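Local coordinates for protein acetyltransferase (Escherichia coli, PDB 7BYY) that probably transfers an acetyl group from acetyl-CoA to the amino group of glycyl-tRNA, acting as a GNAT-family toxin, at residues 38-41 with 42-46; 47-51 with 52-56. The protein carries 1 engineered substitution. One frame throughout, in Å; residues are numbered along the deposited sequence.

Contact 1. Residues 38-41 with 42-46; sequences DKFV and RASLK
Phe-40, Val-41 and Leu-45 meet on the inward side of helix 35-50, an amphipathic helix of the GNAT fold that packs against strand 67-79. This is the tight part of the contact. Val-41 and Leu-45 lie side by side and point the same way, with CG1 of Val-41 3.9 Å from CD2 of Leu-45. Both are buried. Val-41 rests on Leu-67 and Ile-70, and Leu-45 reaches Tyr-18 and Gln-27. The Phe-40 ring swings toward the following turn because its CG is anti to the backbone N (chi1 173°). One ring face then lies against CA of Leu-45. CE1 of the ring is 3.9 Å from CD1 of Leu-45, and the two side chains cross at about a right angle.

The backbone widens at 42-44 into a pi-type turn. Ser-44 N still makes the usual i+4 hydrogen bond to Phe-40 O, 2.8 Å long. Leu-45 N also nears that oxygen, at an angle too poor for a bond.

The looser side is formed by Lys-39, Ala-43 and the exposed Arg-42, which reaches back along the buried Asp-38. Their carboxylate and guanidinium planes are 64° apart. Asp-38 OD1 accepts a hydrogen bond from the backbone N of Cys-32. Its other oxygen, OD2, makes a long salt bridge, 3.7 Å from NH2 of Arg-42.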
loop_
_atom_site.group_PDB
_atom_site.type_symbol
_atom_site.label_atom_id
_atom_site.label_comp_id
_atom_site.label_asym_id
_atom_site.label_seq_id
_atom_site.Cartn_x
_atom_site.Cartn_y
_atom_site.Cartn_z
ATOM N N ASP A 38 -22.247 4.144 10.723
ATOM C CA ASP A 38 -23.134 5.299 10.598
ATOM C C ASP A 38 -22.470 6.562 11.128
ATOM O O ASP A 38 -22.383 7.576 10.427
ATOM C CB ASP A 38 -24.445 5.044 11.342
ATOM C CG ASP A 38 -25.403 4.175 10.561
ATOM O OD1 ASP A 38 -25.094 3.831 9.402
ATOM O OD2 ASP A 38 -26.478 3.845 11.107
ATOM N N LYS A 39 -22.007 6.521 12.379
ATOM C CA LYS A 39 -21.399 7.698 12.983
ATOM C C LYS A 39 -20.090 8.090 12.307
ATOM O O LYS A 39 -19.710 9.265 12.361
ATOM C CB LYS A 39 -21.172 7.461 14.477
ATOM C CG LYS A 39 -21.117 8.740 15.302
ATOM C CD LYS A 39 -22.328 9.629 15.031
ATOM C CE LYS A 39 -22.253 10.934 15.813
ATOM N NZ LYS A 39 -22.614 10.759 17.249
ATOM N N PHE A 40 -19.398 7.143 11.669
ATOM C CA PHE A 40 -18.152 7.477 10.988
ATOM C C PHE A 40 -18.413 8.342 9.763
ATOM O O PHE A 40 -17.765 9.377 9.569
ATOM C CB PHE A 40 -17.405 6.207 10.586
ATOM C CG PHE A 40 -16.189 6.469 9.743
ATOM C CD1 PHE A 40 -16.258 6.411 8.361
ATOM C CD2 PHE A 40 -14.978 6.782 10.335
ATOM C CE1 PHE A 40 -15.140 6.658 7.584
ATOM C CE2 PHE A 40 -13.854 7.029 9.563
ATOM C CZ PHE A 40 -13.936 6.965 8.185
ATOM N N VAL A 41 -19.352 7.920 8.916
ATOM C CA VAL A 41 -19.635 8.656 7.689
ATOM C C VAL A 41 -20.226 10.023 8.007
ATOM O O VAL A 41 -19.881 11.026 7.368
ATOM C CB VAL A 41 -20.567 7.832 6.781
ATOM C CG1 VAL A 41 -20.811 8.553 5.463
ATOM C CG2 VAL A 41 -19.991 6.444 6.543
ATOM N N ARG A 42 -21.114 10.092 9.003
ATOM C CA ARG A 42 -21.773 11.358 9.304
ATOM C C ARG A 42 -20.778 12.404 9.789
ATOM O O ARG A 42 -20.797 13.547 9.319
ATOM C CB ARG A 42 -22.864 11.152 10.351
ATOM C CG ARG A 42 -24.013 10.285 9.900
ATOM C CD ARG A 42 -25.068 10.211 10.990
ATOM N NE ARG A 42 -25.644 8.878 11.116
ATOM C CZ ARG A 42 -26.930 8.645 11.360
ATOM N NH1 ARG A 42 -27.768 9.662 11.499
ATOM N NH2 ARG A 42 -27.376 7.398 11.450
ATOM N N ALA A 43 -19.890 12.029 10.708
ATOM C CA ALA A 43 -19.072 12.992 11.432
ATOM C C ALA A 43 -17.584 12.938 11.111
ATOM O O ALA A 43 -16.917 13.970 11.198
ATOM C CB ALA A 43 -19.249 12.801 12.944
ATOM N N SER A 44 -17.039 11.775 10.751
ATOM C CA SER A 44 -15.593 11.606 10.676
ATOM C C SER A 44 -15.061 11.280 9.289
ATOM O O SER A 44 -13.841 11.159 9.130
ATOM C CB SER A 44 -15.145 10.508 11.650
ATOM O OG SER A 44 -13.805 10.118 11.393
ATOM N N LEU A 45 -15.925 11.133 8.282
ATOM C CA LEU A 45 -15.452 10.693 6.972
ATOM C C LEU A 45 -14.572 11.748 6.312
ATOM O O LEU A 45 -13.534 11.418 5.723
ATOM C CB LEU A 45 -16.640 10.349 6.075
ATOM C CG LEU A 45 -16.314 10.153 4.593
ATOM C CD1 LEU A 45 -15.437 8.922 4.378
ATOM C CD2 LEU A 45 -17.584 10.070 3.765
ATOM N N LYS A 46 -14.966 13.020 6.405
ATOM C CA LYS A 46 -14.237 14.082 5.718
ATOM C C LYS A 46 -12.820 14.233 6.261
ATOM O O LYS A 46 -11.863 14.383 5.491
ATOM C CB LYS A 46 -14.998 15.402 5.845
ATOM C CG LYS A 46 -16.274 15.483 5.024
ATOM C CD LYS A 46 -16.787 16.909 4.974
ATOM C CE LYS A 46 -17.624 17.161 3.731
ATOM N NZ LYS A 46 -17.791 18.623 3.459
#

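Contact 2. Residues 47-51 with 52-56; sequences KSVRN and SDCAA
Asp-53 folds back against the last turn of helix 35-50 and meets Ser-48 and Asn-51. The turn is a Schellman motif. Ser-52 has positive phi (61°) and is its C-prime residue. The backbone N of Asp-53 gives a hydrogen bond of 2.7 Å to Ser-48 O. A weak bond runs from Ser-52 N to Val-49 O. Together they occupy two carbonyls of the final helical turn, and the chain then leaves toward strand 55-61.

The side chain of Asp-53 begins beside the same carbonyl, with CB 3.3 Å from Ser-48 O. CG stands anti to its own carbonyl carbon (chi1 -68°), and it lies close to both Ser-48 O and CB of Asn-51. At the tip the two oxygens part. OD2 lies near CB of Asn-51 and also 3.4 Å from Ser-48 O, a pair of acceptors. OD1 is 3.4 Å from OD1 of Asn-51, again a contact between two acceptors and not a bond. The amide and carboxylate planes are only 18° apart. The main polar partner of OD1 is Lys-136 of the second subunit, which forms a salt bridge with it.

Farther along the chain is an apolar contact. CG1 of Val-49 is 3.9 Å from SG of Cys-54, and CB of Ser-48 is 4.0 Å from the same sulfur. Cys-54 also touches Thr-72 and Thr-74 of strand 67-79. OG of Ser-48 is hydrogen-bonded to Ser-44 O, one turn back.

Backbone N-H groups thus close the helix. The Asp-53 carboxylate sits near acceptor oxygens, so the positive charge of Lys-136 from the second subunit probably offsets their repulsion and links this helix end to that subunit.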
loop_
_atom_site.group_PDB
_atom_site.type_symbol
_atom_site.label_atom_id
_atom_site.label_comp_id
_atom_site.label_asym_id
_atom_site.label_seq_id
_atom_site.Cartn_x
_atom_site.Cartn_y
_atom_site.Cartn_z
ATOM N N LYS A 47 -12.664 14.190 7.583
ATOM C CA LYS A 47 -11.360 14.452 8.177
ATOM C C LYS A 47 -10.427 13.257 8.089
ATOM O O LYS A 47 -9.204 13.430 8.116
ATOM C CB LYS A 47 -11.531 14.872 9.629
ATOM C CG LYS A 47 -12.788 15.673 9.850
ATOM C CD LYS A 47 -13.188 15.641 11.311
ATOM C CE LYS A 47 -13.092 17.044 11.897
ATOM N NZ LYS A 47 -13.725 17.197 13.220
ATOM N N SER A 48 -10.973 12.045 7.994
ATOM C CA SER A 48 -10.115 10.872 7.882
ATOM C C SER A 48 -9.328 10.891 6.577
ATOM O O SER A 48 -8.104 10.725 6.577
ATOM C CB SER A 48 -10.949 9.597 8.003
ATOM O OG SER A 48 -11.371 9.402 9.340
ATOM N N VAL A 49 -10.014 11.100 5.450
ATOM C CA VAL A 49 -9.309 11.110 4.172
ATOM C C VAL A 49 -8.535 12.405 3.960
ATOM O O VAL A 49 -7.586 12.424 3.168
ATOM C CB VAL A 49 -10.271 10.856 2.997
ATOM C CG1 VAL A 49 -11.204 9.694 3.316
ATOM C CG2 VAL A 49 -11.061 12.102 2.659
ATOM N N ARG A 50 -8.905 13.486 4.650
ATOM C CA ARG A 50 -8.100 14.702 4.603
ATOM C C ARG A 50 -6.741 14.465 5.245
ATOM O O ARG A 50 -5.701 14.826 4.681
ATOM C CB ARG A 50 -8.835 15.848 5.296
ATOM C CG ARG A 50 -9.494 16.827 4.340
ATOM C CD ARG A 50 -9.746 18.171 5.003
ATOM N NE ARG A 50 -11.071 18.243 5.615
ATOM C CZ ARG A 50 -12.138 18.779 5.029
ATOM N NH1 ARG A 50 -12.038 19.290 3.808
ATOM N NH2 ARG A 50 -13.304 18.803 5.664
ATOM N N ASN A 51 -6.732 13.847 6.427
ATOM C CA ASN A 51 -5.490 13.375 7.026
ATOM C C ASN A 51 -4.831 12.295 6.181
ATOM O O ASN A 51 -3.647 12.005 6.380
ATOM C CB ASN A 51 -5.767 12.848 8.436
ATOM C CG ASN A 51 -4.508 12.702 9.272
ATOM O OD1 ASN A 51 -3.618 11.911 8.952
ATOM N ND2 ASN A 51 -4.430 13.466 10.355
ATOM N N SER A 52 -5.565 11.719 5.228
ATOM C CA SER A 52 -5.147 10.513 4.513
ATOM C C SER A 52 -4.963 9.357 5.491
ATOM O O SER A 52 -4.000 8.592 5.413
ATOM C CB SER A 52 -3.882 10.745 3.677
ATOM O OG SER A 52 -2.717 10.735 4.480
ATOM N N ASP A 53 -5.895 9.249 6.445
ATOM C CA ASP A 53 -5.994 8.062 7.283
ATOM C C ASP A 53 -6.516 6.862 6.506
ATOM O O ASP A 53 -6.300 5.722 6.928
ATOM C CB ASP A 53 -6.916 8.326 8.475
ATOM C CG ASP A 53 -6.335 9.315 9.463
ATOM O OD1 ASP A 53 -5.217 9.075 9.965
ATOM O OD2 ASP A 53 -7.003 10.333 9.745
ATOM N N CYS A 54 -7.202 7.098 5.390
ATOM C CA CYS A 54 -7.793 6.042 4.582
ATOM C C CYS A 54 -8.199 6.640 3.243
ATOM O O CYS A 54 -8.240 7.862 3.074
ATOM C CB CYS A 54 -9.007 5.412 5.273
ATOM S SG CYS A 54 -10.435 6.525 5.459
ATOM N N ALA A 55 -8.496 5.758 2.293
ATOM C CA ALA A 55 -9.163 6.129 1.057
ATOM C C ALA A 55 -10.589 5.599 1.080
ATOM O O ALA A 55 -10.883 4.598 1.740
ATOM C CB ALA A 55 -8.426 5.586 -0.167
ATOM N N ALA A 56 -11.475 6.276 0.355
ATOM C CA ALA A 56 -12.893 5.955 0.370
ATOM C C ALA A 56 -13.413 5.773 -1.047
ATOM O O ALA A 56 -13.077 6.545 -1.951
ATOM C CB ALA A 56 -13.704 7.046 1.080
#

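Contacts 1 and 2 follow one another along the chain, with contact 1 first. Their centres are about 11 Å apart. Both use helix 35-50: contact 1 lies within it, while contact 2 takes its last turns and leads into strand 55-61. That strand lies between strands 13-17 and 67-79 in the mixed sheet. The two contacts touch where Phe-40 CE2 comes within 3.4 Å of Ser-48 OG, and where Leu-45 CD1 approaches Ala-56 CB. The helix thus packs on the sheet in contact 1 and is joined to it through the turn of contact 2. Of the two, contact 2 alone meets the second subunit.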